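Local coordinates for GphF (Cystobacter violaceus, PDB 6MFC), which acts as a GNAT-like decarboxylase in the initiation of polyketide biosynthesis, probably removing carbon dioxide from an acyl starter group, at residues Q85-L93 against R143-V152; Y158-Y168 against V206-I214. All blocks are in the same frame, centred on the assembly; numbering follows the deposited sequence.

Contact 1 of 2, residues Q85-L93 against R143-V152; sequences QRIAGPAAL and RPGIENVVGV
Pro90 passes over Val150 with their CA atoms 6.5 Å apart: the turn and 3-10 segment that follow strand 77-87 lie across one face of strand 148-153, and the chains stand farther apart on both sides, 8.2 Å between the CA atoms of Arg86 and Ile146 and the same between those of Leu93 and Val152. Arg86 carries the polar end. With CG anti to the backbone N (chi1 -166°) and the chain extended as far as NE, its guanidinium reaches the type II turn Arg143-Ile146. There NH2 donates to Pro144 O over 2.9 Å, nearly straight at 163°, with the oxygen close to the guanidinium plane. NE is held from elsewhere, by Gly109 O, and the two bonds together fix the rotation of the group. Ile146 CD1 covers one guanidinium face, offset toward NE, while Gly145 CA lies at the edge. Arg143 offers only its alkyl part, CD 3.9 Å from Arg86 NH1, and its own guanidinium turns 71° from that of Arg86. Farther along, Val150 splits its methyls: CG1 meets Pro90 CG at 3.9 Å, and CG2 meets Leu93 CD1 at 3.5 Å. Leu93 CD2 continues the apolar run to Val152 CG2. Strand 111-119 lies between the two strands in the GNAT-type sheet. Ile216 of strand 212-218 touches Pro90, while Val149 packs on Leu137 and Ala140 of helix 128-140.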
ATOM      1  N   GLN A  85       0.839  -9.626  -2.243  1.00 82.54           N
ATOM      2  CA  GLN A  85       1.462 -10.820  -2.792  1.00 77.19           C
ATOM      3  C   GLN A  85       2.635 -11.204  -1.905  1.00 77.66           C
ATOM      4  O   GLN A  85       3.206 -10.370  -1.199  1.00 80.58           O
ATOM      5  CB  GLN A  85       1.931 -10.620  -4.240  1.00 74.68           C
ATOM      6  CG  GLN A  85       3.127  -9.699  -4.406  1.00 75.36           C
ATOM      7  CD  GLN A  85       3.512  -9.503  -5.860  1.00 79.05           C
ATOM      8  OE1 GLN A  85       2.814  -9.961  -6.766  1.00 74.56           O
ATOM      9  NE2 GLN A  85       4.629  -8.821  -6.093  1.00 81.38           N
ATOM     10  N   ARG A  86       2.982 -12.486  -1.943  1.00 77.02           N
ATOM     11  CA  ARG A  86       4.039 -13.031  -1.102  1.00 69.53           C
ATOM     12  C   ARG A  86       5.359 -12.976  -1.861  1.00 75.86           C
ATOM     13  O   ARG A  86       5.474 -13.537  -2.957  1.00 90.14           O
ATOM     14  CB  ARG A  86       3.702 -14.463  -0.689  1.00 62.46           C
ATOM     15  CG  ARG A  86       4.550 -15.014   0.441  1.00 68.54           C
ATOM     16  CD  ARG A  86       3.900 -16.250   1.039  1.00 74.76           C
ATOM     17  NE  ARG A  86       4.615 -16.737   2.213  1.00 88.27           N
ATOM     18  CZ  ARG A  86       4.133 -17.646   3.054  1.00100.05           C
ATOM     19  NH1 ARG A  86       2.929 -18.165   2.854  1.00101.98           N
ATOM     20  NH2 ARG A  86       4.851 -18.033   4.098  1.00110.53           N
ATOM     21  N   ILE A  87       6.348 -12.290  -1.288  1.00 68.48           N
ATOM     22  CA  ILE A  87       7.661 -12.175  -1.914  1.00 76.78           C
ATOM     23  C   ILE A  87       8.714 -12.763  -0.984  1.00 87.36           C
ATOM     24  O   ILE A  87       8.396 -13.236   0.112  1.00 88.37           O
ATOM     25  CB  ILE A  87       7.987 -10.714  -2.272  1.00 71.98           C
ATOM     26  CG1 ILE A  87       8.189  -9.882  -1.006  1.00 75.90           C
ATOM     27  CG2 ILE A  87       6.884 -10.114  -3.128  1.00 62.50           C
ATOM     28  CD1 ILE A  87       8.477  -8.420  -1.275  1.00 75.85           C
ATOM     29  N   ALA A  88       9.977 -12.731  -1.417  1.00 93.82           N
ATOM     30  CA  ALA A  88      11.050 -13.362  -0.654  1.00102.19           C
ATOM     31  C   ALA A  88      11.215 -12.710   0.715  1.00 95.80           C
ATOM     32  O   ALA A  88      11.135 -13.379   1.751  1.00 96.68           O
ATOM     33  CB  ALA A  88      12.358 -13.299  -1.446  1.00107.51           C
ATOM     34  N   GLY A  89      11.448 -11.400   0.736  1.00 88.43           N
ATOM     35  CA  GLY A  89      11.616 -10.681   1.975  1.00 88.39           C
ATOM     36  C   GLY A  89      11.650  -9.182   1.769  1.00 98.65           C
ATOM     37  O   GLY A  89      11.456  -8.680   0.657  1.00105.92           O
ATOM     38  N   PRO A  90      11.890  -8.433   2.849  1.00101.34           N
ATOM     39  CA  PRO A  90      11.975  -6.969   2.716  1.00 98.86           C
ATOM     40  C   PRO A  90      13.104  -6.507   1.811  1.00 96.11           C
ATOM     41  O   PRO A  90      12.998  -5.434   1.203  1.00 87.76           O
ATOM     42  CB  PRO A  90      12.186  -6.498   4.163  1.00 96.70           C
ATOM     43  CG  PRO A  90      11.670  -7.620   5.011  1.00 96.29           C
ATOM     44  CD  PRO A  90      11.981  -8.871   4.250  1.00 99.41           C
ATOM     45  N   ALA A  91      14.182  -7.284   1.700  1.00 97.65           N
ATOM     46  CA  ALA A  91      15.300  -6.892   0.851  1.00100.14           C
ATOM     47  C   ALA A  91      14.971  -7.002  -0.633  1.00 98.60           C
ATOM     48  O   ALA A  91      15.675  -6.408  -1.456  1.00 93.94           O
ATOM     49  CB  ALA A  91      16.529  -7.741   1.176  1.00101.60           C
ATOM     50  N   ALA A  92      13.917  -7.738  -0.991  1.00 93.01           N
ATOM     51  CA  ALA A  92      13.568  -7.923  -2.394  1.00 89.93           C
ATOM     52  C   ALA A  92      13.057  -6.649  -3.054  1.00 87.98           C
ATOM     53  O   ALA A  92      12.951  -6.613  -4.285  1.00 84.99           O
ATOM     54  CB  ALA A  92      12.521  -9.029  -2.530  1.00 71.88           C
ATOM     55  N   LEU A  93      12.746  -5.614  -2.279  1.00 82.63           N
ATOM     56  CA  LEU A  93      12.215  -4.367  -2.810  1.00 79.90           C
ATOM     57  C   LEU A  93      13.300  -3.391  -3.245  1.00 81.09           C
ATOM     58  O   LEU A  93      12.972  -2.293  -3.707  1.00 82.47           O
ATOM     59  CB  LEU A  93      11.321  -3.691  -1.769  1.00 80.75           C
ATOM     60  CG  LEU A  93      10.130  -4.490  -1.245  1.00 73.25           C
ATOM     61  CD1 LEU A  93       9.842  -4.079   0.184  1.00 81.26           C
ATOM     62  CD2 LEU A  93       8.910  -4.267  -2.121  1.00 66.63           C
ATOM     63  N   ARG A 143      -0.852 -16.823   8.966  1.00115.90           N
ATOM     64  CA  ARG A 143      -0.389 -17.632   7.847  1.00112.84           C
ATOM     65  C   ARG A 143       1.023 -18.118   8.124  1.00112.77           C
ATOM     66  O   ARG A 143       1.894 -17.303   8.462  1.00112.37           O
ATOM     67  CB  ARG A 143      -0.419 -16.829   6.549  1.00110.39           C
ATOM     68  CG  ARG A 143      -0.349 -17.682   5.288  1.00119.28           C
ATOM     69  CD  ARG A 143      -0.514 -16.838   4.031  1.00125.67           C
ATOM     70  NE  ARG A 143      -1.734 -16.035   4.064  1.00136.50           N
ATOM     71  CZ  ARG A 143      -2.915 -16.447   3.615  1.00149.73           C
ATOM     72  NH1 ARG A 143      -3.043 -17.659   3.094  1.00159.24           N
ATOM     73  NH2 ARG A 143      -3.970 -15.646   3.686  1.00147.27           N
ATOM     74  N   PRO A 144       1.294 -19.418   8.005  1.00114.75           N
ATOM     75  CA  PRO A 144       2.620 -19.931   8.379  1.00113.24           C
ATOM     76  C   PRO A 144       3.689 -19.482   7.393  1.00104.45           C
ATOM     77  O   PRO A 144       3.521 -19.592   6.176  1.00 92.45           O
ATOM     78  CB  PRO A 144       2.431 -21.451   8.352  1.00115.92           C
ATOM     79  CG  PRO A 144       1.323 -21.667   7.377  1.00117.34           C
ATOM     80  CD  PRO A 144       0.397 -20.490   7.537  1.00115.64           C
ATOM     81  N   GLY A 145       4.798 -18.973   7.934  1.00102.08           N
ATOM     82  CA  GLY A 145       5.936 -18.541   7.159  1.00 95.79           C
ATOM     83  C   GLY A 145       6.059 -17.036   7.011  1.00 97.85           C
ATOM     84  O   GLY A 145       7.175 -16.530   6.860  1.00 98.05           O
ATOM     85  N   ILE A 146       4.940 -16.314   7.051  1.00 97.54           N
ATOM     86  CA  ILE A 146       4.967 -14.865   6.886  1.00100.63           C
ATOM     87  C   ILE A 146       5.601 -14.236   8.120  1.00104.54           C
ATOM     88  O   ILE A 146       5.107 -14.399   9.242  1.00107.05           O
ATOM     89  CB  ILE A 146       3.557 -14.314   6.644  1.00105.17           C
ATOM     90  CG1 ILE A 146       3.030 -14.777   5.285  1.00103.83           C
ATOM     91  CG2 ILE A 146       3.562 -12.796   6.717  1.00107.53           C
ATOM     92  CD1 ILE A 146       3.772 -14.178   4.113  1.00109.37           C
ATOM     93  N   GLU A 147       6.702 -13.509   7.917  1.00106.14           N
ATOM     94  CA  GLU A 147       7.404 -12.845   9.005  1.00105.68           C
ATOM     95  C   GLU A 147       7.230 -11.335   9.020  1.00102.67           C
ATOM     96  O   GLU A 147       7.341 -10.730  10.090  1.00104.24           O
ATOM     97  CB  GLU A 147       8.904 -13.170   8.950  1.00108.43           C
ATOM     98  CG  GLU A 147       9.249 -14.582   9.393  1.00125.48           C
ATOM     99  CD  GLU A 147      10.717 -14.911   9.207  1.00146.30           C
ATOM    100  OE1 GLU A 147      11.297 -14.490   8.184  1.00151.56           O
ATOM    101  OE2 GLU A 147      11.294 -15.587  10.086  1.00156.06           O
ATOM    102  N   ASN A 148       6.964 -10.712   7.874  1.00100.86           N
ATOM    103  CA  ASN A 148       6.810  -9.267   7.817  1.00 93.21           C
ATOM    104  C   ASN A 148       5.761  -8.903   6.780  1.00 89.55           C
ATOM    105  O   ASN A 148       5.581  -9.603   5.779  1.00 92.31           O
ATOM    106  CB  ASN A 148       8.131  -8.565   7.477  1.00 95.46           C
ATOM    107  CG  ASN A 148       9.185  -8.756   8.543  1.00 99.13           C
ATOM    108  OD1 ASN A 148       9.276  -7.975   9.488  1.00103.42           O
ATOM    109  ND2 ASN A 148       9.993  -9.800   8.396  1.00104.80           N
ATOM    110  N   VAL A 149       5.069  -7.798   7.036  1.00 77.55           N
ATOM    111  CA  VAL A 149       4.191  -7.160   6.065  1.00 78.29           C
ATOM    112  C   VAL A 149       4.870  -5.863   5.655  1.00 80.13           C
ATOM    113  O   VAL A 149       4.998  -4.938   6.465  1.00 86.32           O
ATOM    114  CB  VAL A 149       2.789  -6.901   6.635  1.00 74.74           C
ATOM    115  CG1 VAL A 149       1.906  -6.232   5.589  1.00 63.10           C
ATOM    116  CG2 VAL A 149       2.166  -8.198   7.117  1.00 76.03           C
ATOM    117  N   VAL A 150       5.325  -5.793   4.408  1.00 77.72           N
ATOM    118  CA  VAL A 150       6.071  -4.642   3.926  1.00 82.56           C
ATOM    119  C   VAL A 150       5.322  -4.021   2.753  1.00 80.62           C
ATOM    120  O   VAL A 150       4.359  -4.581   2.230  1.00 80.89           O
ATOM    121  CB  VAL A 150       7.512  -5.007   3.524  1.00 88.39           C
ATOM    122  CG1 VAL A 150       8.189  -5.802   4.633  1.00 92.95           C
ATOM    123  CG2 VAL A 150       7.508  -5.782   2.227  1.00 85.55           C
ATOM    124  N   GLY A 151       5.784  -2.844   2.348  1.00 78.76           N
ATOM    125  CA  GLY A 151       5.186  -2.134   1.233  1.00 76.92           C
ATOM    126  C   GLY A 151       5.978  -0.883   0.934  1.00 79.04           C
ATOM    127  O   GLY A 151       6.819  -0.447   1.724  1.00 87.81           O
ATOM    128  N   VAL A 152       5.699  -0.313  -0.230  1.00 67.73           N
ATOM    129  CA  VAL A 152       6.325   0.925  -0.675  1.00 72.48           C
ATOM    130  C   VAL A 152       5.269   2.016  -0.568  1.00 78.95           C
ATOM    131  O   VAL A 152       4.410   2.158  -1.446  1.00 98.62           O
ATOM    132  CB  VAL A 152       6.884   0.811  -2.097  1.00 73.00           C
ATOM    133  CG1 VAL A 152       7.489   2.134  -2.534  1.00 75.68           C
ATOM    134  CG2 VAL A 152       7.921  -0.299  -2.167  1.00 74.39           C
TER

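Contact 2 of 2, residues Y158-Y168 against V206-I214; sequences YPRQRAKGLGY and VDNDGAGVI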
ATOM      1  N   TYR A 158       4.280  16.292   0.487  1.00 92.70           N
ATOM      2  CA  TYR A 158       5.686  16.651   0.357  1.00 84.07           C
ATOM      3  C   TYR A 158       5.893  17.951  -0.420  1.00 89.85           C
ATOM      4  O   TYR A 158       6.761  18.746  -0.034  1.00 95.61           O
ATOM      5  CB  TYR A 158       6.492  15.529  -0.302  1.00 82.91           C
ATOM      6  CG  TYR A 158       7.921  15.942  -0.574  1.00 87.63           C
ATOM      7  CD1 TYR A 158       8.790  16.224   0.471  1.00 87.06           C
ATOM      8  CD2 TYR A 158       8.395  16.076  -1.873  1.00 86.75           C
ATOM      9  CE1 TYR A 158      10.091  16.615   0.236  1.00 83.96           C
ATOM     10  CE2 TYR A 158       9.698  16.467  -2.119  1.00 87.96           C
ATOM     11  CZ  TYR A 158      10.541  16.735  -1.060  1.00 90.23           C
ATOM     12  OH  TYR A 158      11.840  17.125  -1.292  1.00 97.90           O
ATOM     13  N   PRO A 159       5.161  18.208  -1.519  1.00 95.32           N
ATOM     14  CA  PRO A 159       5.376  19.469  -2.254  1.00 99.50           C
ATOM     15  C   PRO A 159       5.327  20.722  -1.396  1.00106.22           C
ATOM     16  O   PRO A 159       6.025  21.696  -1.708  1.00110.56           O
ATOM     17  CB  PRO A 159       4.246  19.456  -3.290  1.00 95.84           C
ATOM     18  CG  PRO A 159       4.053  18.028  -3.582  1.00 91.96           C
ATOM     19  CD  PRO A 159       4.266  17.307  -2.275  1.00 93.72           C
ATOM     20  N   ARG A 160       4.529  20.739  -0.325  1.00106.45           N
ATOM     21  CA  ARG A 160       4.530  21.901   0.556  1.00103.45           C
ATOM     22  C   ARG A 160       5.829  22.005   1.345  1.00102.78           C
ATOM     23  O   ARG A 160       6.219  23.107   1.748  1.00109.97           O
ATOM     24  CB  ARG A 160       3.339  21.850   1.511  1.00107.43           C
ATOM     25  CG  ARG A 160       3.010  23.192   2.146  1.00113.43           C
ATOM     26  CD  ARG A 160       2.105  23.026   3.350  1.00123.24           C
ATOM     27  NE  ARG A 160       0.928  22.221   3.042  1.00131.01           N
ATOM     28  CZ  ARG A 160      -0.038  21.949   3.913  1.00145.00           C
ATOM     29  NH1 ARG A 160       0.032  22.420   5.151  1.00148.14           N
ATOM     30  NH2 ARG A 160      -1.074  21.206   3.548  1.00152.44           N
ATOM     31  N   GLN A 161       6.507  20.881   1.577  1.00105.26           N
ATOM     32  CA  GLN A 161       7.804  20.901   2.240  1.00106.50           C
ATOM     33  C   GLN A 161       8.953  21.089   1.263  1.00103.90           C
ATOM     34  O   GLN A 161       9.994  21.641   1.640  1.00 95.49           O
ATOM     35  CB  GLN A 161       8.013  19.610   3.036  1.00103.49           C
ATOM     36  CG  GLN A 161       6.987  19.390   4.133  1.00104.81           C
ATOM     37  CD  GLN A 161       7.055  20.444   5.219  1.00120.69           C
ATOM     38  OE1 GLN A 161       8.121  20.990   5.506  1.00128.60           O
ATOM     39  NE2 GLN A 161       5.914  20.737   5.829  1.00127.88           N
ATOM     40  N   ARG A 162       8.791  20.640   0.015  1.00114.62           N
ATOM     41  CA  ARG A 162       9.820  20.878  -0.990  1.00122.28           C
ATOM     42  C   ARG A 162       9.974  22.364  -1.279  1.00124.65           C
ATOM     43  O   ARG A 162      11.073  22.824  -1.611  1.00133.21           O
ATOM     44  CB  ARG A 162       9.494  20.122  -2.278  1.00120.65           C
ATOM     45  CG  ARG A 162      10.682  19.969  -3.212  1.00125.59           C
ATOM     46  CD  ARG A 162      10.261  19.831  -4.668  1.00128.16           C
ATOM     47  NE  ARG A 162       9.344  18.718  -4.888  1.00123.32           N
ATOM     48  CZ  ARG A 162       8.047  18.858  -5.143  1.00121.28           C
ATOM     49  NH1 ARG A 162       7.511  20.068  -5.214  1.00126.34           N
ATOM     50  NH2 ARG A 162       7.287  17.788  -5.333  1.00117.83           N
ATOM     51  N   ALA A 163       8.887  23.130  -1.163  1.00115.64           N
ATOM     52  CA  ALA A 163       8.966  24.571  -1.359  1.00113.03           C
ATOM     53  C   ALA A 163       9.652  25.272  -0.195  1.00115.31           C
ATOM     54  O   ALA A 163      10.130  26.399  -0.361  1.00118.32           O
ATOM     55  CB  ALA A 163       7.568  25.151  -1.573  1.00110.95           C
ATOM     56  N   LYS A 164       9.705  24.637   0.974  1.00114.29           N
ATOM     57  CA  LYS A 164      10.433  25.158   2.122  1.00110.74           C
ATOM     58  C   LYS A 164      11.907  24.773   2.105  1.00108.03           C
ATOM     59  O   LYS A 164      12.625  25.083   3.062  1.00103.49           O
ATOM     60  CB  LYS A 164       9.790  24.664   3.423  1.00106.62           C
ATOM     61  CG  LYS A 164       8.362  25.137   3.645  1.00109.48           C
ATOM     62  CD  LYS A 164       7.629  24.209   4.603  1.00109.75           C
ATOM     63  CE  LYS A 164       6.246  24.733   4.955  1.00117.80           C
ATOM     64  NZ  LYS A 164       6.301  25.826   5.967  1.00120.46           N
ATOM     65  N   GLY A 165      12.371  24.107   1.047  1.00107.56           N
ATOM     66  CA  GLY A 165      13.741  23.657   0.952  1.00106.45           C
ATOM     67  C   GLY A 165      14.012  22.296   1.555  1.00106.58           C
ATOM     68  O   GLY A 165      15.125  21.777   1.393  1.00111.58           O
ATOM     69  N   LEU A 166      13.035  21.699   2.230  1.00105.83           N
ATOM     70  CA  LEU A 166      13.258  20.434   2.917  1.00101.27           C
ATOM     71  C   LEU A 166      13.456  19.298   1.920  1.00103.68           C
ATOM     72  O   LEU A 166      12.760  19.208   0.905  1.00100.19           O
ATOM     73  CB  LEU A 166      12.080  20.124   3.840  1.00 83.54           C
ATOM     74  CG  LEU A 166      12.217  18.893   4.735  1.00 81.94           C
ATOM     75  CD1 LEU A 166      13.493  18.974   5.556  1.00 84.20           C
ATOM     76  CD2 LEU A 166      11.003  18.758   5.640  1.00 82.62           C
ATOM     77  N   GLY A 167      14.424  18.428   2.216  1.00100.42           N
ATOM     78  CA  GLY A 167      14.653  17.270   1.384  1.00 96.21           C
ATOM     79  C   GLY A 167      13.671  16.149   1.665  1.00 92.89           C
ATOM     80  O   GLY A 167      13.030  16.092   2.714  1.00100.13           O
ATOM     81  N   TYR A 168      13.562  15.237   0.697  1.00 86.37           N
ATOM     82  CA  TYR A 168      12.611  14.137   0.821  1.00 80.59           C
ATOM     83  C   TYR A 168      12.991  13.201   1.960  1.00 79.92           C
ATOM     84  O   TYR A 168      12.135  12.818   2.766  1.00 79.78           O
ATOM     85  CB  TYR A 168      12.521  13.375  -0.502  1.00 85.43           C
ATOM     86  CG  TYR A 168      11.418  12.339  -0.557  1.00 83.01           C
ATOM     87  CD1 TYR A 168      10.099  12.712  -0.785  1.00 79.75           C
ATOM     88  CD2 TYR A 168      11.697  10.987  -0.395  1.00 82.91           C
ATOM     89  CE1 TYR A 168       9.088  11.769  -0.840  1.00 85.28           C
ATOM     90  CE2 TYR A 168      10.692  10.037  -0.450  1.00 86.10           C
ATOM     91  CZ  TYR A 168       9.390  10.433  -0.672  1.00 88.02           C
ATOM     92  OH  TYR A 168       8.387   9.493  -0.728  1.00 86.99           O
ATOM     93  N   VAL A 206       4.923  12.497  -9.117  1.00 81.53           N
ATOM     94  CA  VAL A 206       5.749  13.699  -9.068  1.00 85.49           C
ATOM     95  C   VAL A 206       5.741  14.320  -7.676  1.00 99.34           C
ATOM     96  O   VAL A 206       6.736  14.922  -7.252  1.00104.05           O
ATOM     97  CB  VAL A 206       5.283  14.706 -10.135  1.00 85.02           C
ATOM     98  CG1 VAL A 206       6.258  15.869 -10.237  1.00 96.95           C
ATOM     99  CG2 VAL A 206       5.124  14.017 -11.478  1.00 79.94           C
ATOM    100  N   ASP A 207       4.633  14.192  -6.939  1.00100.38           N
ATOM    101  CA  ASP A 207       4.575  14.753  -5.593  1.00101.25           C
ATOM    102  C   ASP A 207       5.554  14.074  -4.643  1.00 96.08           C
ATOM    103  O   ASP A 207       5.830  14.613  -3.567  1.00105.63           O
ATOM    104  CB  ASP A 207       3.154  14.654  -5.040  1.00107.50           C
ATOM    105  CG  ASP A 207       2.186  15.579  -5.753  1.00113.95           C
ATOM    106  OD1 ASP A 207       2.623  16.647  -6.232  1.00118.21           O
ATOM    107  OD2 ASP A 207       0.987  15.240  -5.831  1.00118.05           O
ATOM    108  N   ASN A 208       6.080  12.907  -5.012  1.00 87.74           N
ATOM    109  CA  ASN A 208       7.120  12.230  -4.251  1.00 86.14           C
ATOM    110  C   ASN A 208       8.462  12.244  -4.970  1.00 94.20           C
ATOM    111  O   ASN A 208       9.375  11.514  -4.568  1.00 98.44           O
ATOM    112  CB  ASN A 208       6.700  10.791  -3.947  1.00 71.77           C
ATOM    113  CG  ASN A 208       5.680  10.710  -2.830  1.00 84.43           C
ATOM    114  OD1 ASN A 208       5.998  10.295  -1.716  1.00 95.58           O
ATOM    115  ND2 ASN A 208       4.447  11.116  -3.118  1.00 82.83           N
ATOM    116  N   ASP A 209       8.601  13.058  -6.018  1.00 92.61           N
ATOM    117  CA  ASP A 209       9.818  13.102  -6.829  1.00 89.58           C
ATOM    118  C   ASP A 209      10.165  11.715  -7.361  1.00 72.21           C
ATOM    119  O   ASP A 209      11.332  11.332  -7.461  1.00 73.92           O
ATOM    120  CB  ASP A 209      10.983  13.703  -6.039  1.00100.91           C
ATOM    121  CG  ASP A 209      10.822  15.194  -5.810  1.00112.31           C
ATOM    122  OD1 ASP A 209       9.784  15.603  -5.249  1.00119.69           O
ATOM    123  OD2 ASP A 209      11.737  15.957  -6.186  1.00114.18           O
ATOM    124  N   GLY A 210       9.129  10.950  -7.702  1.00 68.27           N
ATOM    125  CA  GLY A 210       9.290   9.598  -8.190  1.00 65.45           C
ATOM    126  C   GLY A 210       9.763   8.590  -7.169  1.00 63.49           C
ATOM    127  O   GLY A 210       9.952   7.422  -7.524  1.00 61.80           O
ATOM    128  N   ALA A 211       9.954   8.992  -5.916  1.00 64.31           N
ATOM    129  CA  ALA A 211      10.519   8.101  -4.920  1.00 78.00           C
ATOM    130  C   ALA A 211       9.439   7.217  -4.302  1.00 75.25           C
ATOM    131  O   ALA A 211       8.240   7.382  -4.541  1.00 83.18           O
ATOM    132  CB  ALA A 211      11.236   8.898  -3.832  1.00 89.23           C
ATOM    133  N   GLY A 212       9.889   6.261  -3.493  1.00 68.28           N
ATOM    134  CA  GLY A 212       9.004   5.390  -2.749  1.00 70.94           C
ATOM    135  C   GLY A 212       9.611   4.986  -1.421  1.00 81.38           C
ATOM    136  O   GLY A 212      10.798   4.651  -1.354  1.00 86.76           O
ATOM    137  N   VAL A 213       8.816   5.013  -0.358  1.00 81.04           N
ATOM    138  CA  VAL A 213       9.298   4.759   0.994  1.00 78.79           C
ATOM    139  C   VAL A 213       8.922   3.337   1.388  1.00 73.05           C
ATOM    140  O   VAL A 213       7.743   2.966   1.354  1.00 74.00           O
ATOM    141  CB  VAL A 213       8.727   5.777   1.994  1.00 77.52           C
ATOM    142  CG1 VAL A 213       9.131   5.414   3.414  1.00 65.05           C
ATOM    143  CG2 VAL A 213       9.201   7.178   1.640  1.00 69.75           C
ATOM    144  N   ILE A 214       9.922   2.547   1.767  1.00 65.33           N
ATOM    145  CA  ILE A 214       9.696   1.174   2.205  1.00 71.50           C
ATOM    146  C   ILE A 214       9.305   1.183   3.678  1.00 81.14           C
ATOM    147  O   ILE A 214      10.071   1.641   4.532  1.00 88.83           O
ATOM    148  CB  ILE A 214      10.940   0.307   1.972  1.00 71.01           C
ATOM    149  CG1 ILE A 214      11.276   0.237   0.482  1.00 68.97           C
ATOM    150  CG2 ILE A 214      10.730  -1.091   2.538  1.00 72.82           C
ATOM    151  CD1 ILE A 214      12.516  -0.572   0.178  1.00 67.15           C
TER
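Tyr168 directs its hydroxyl at Asn208, the first residue of a type I' turn (Asn208-Ala211) that leads into strand 212-218 of the GNAT-like sheet. OH donates to Asn208 OD1 over 2.7 Å, in the carbonyl plane and on a lone pair, with ring and amide planes 71° apart. OD1 also accepts from Cys155 N, so two donors grip this buried oxygen. The backbone Asn208 O lies over one face of the Tyr168 ring, while Ala211 CB comes within 3.6 Å of CE2 and Val213 CG2 adds a second apolar contact there. Tyr168 in turn presents its CD1 edge to the centre of one face of Tyr158, an edge-to-face arrangement that ties the two ends of segment 158-168 together. Beyond Tyr158, Arg162 bends at chi3 (-57°) to bring NE onto the syn lone pair of Asp209 OD1, 3.2 Å away and almost in the guanidinium plane. This NE bond is the main link of a salt bridge with the solvent-exposed Asp209, and NH2 adds a weak bond to the same oxygen. The rim of the Tyr158 ring faces oxygens of segment 206-214, with CE2 close to Asp209 OD1 and CD2 3.4 Å from Asp207 O, which lies in the ring plane.

Overall arrangement
Following the chain from its N terminus, strand 77-87 and the turn after it supply the first half of contact 1. The loop that contact 1 closes holds strand 111-119 and helix 128-140 before the chain returns as strand 148-153. Helix 159-162 comes next and begins contact 2, whose loop takes in helices 168-172 and 182-190 and strand 193-198 and is closed by residues 206-214. The two loops are in series, neither nesting nor crossing. The centres of contacts 1 and 2 are about 26 Å apart, yet the contacts touch at the sheet, where strands 148-153 and 212-218 are neighbours: Val152 CG1 packs on Gly212 CA, and Leu93 CB on Ile214 CD1 at 3.9 Å.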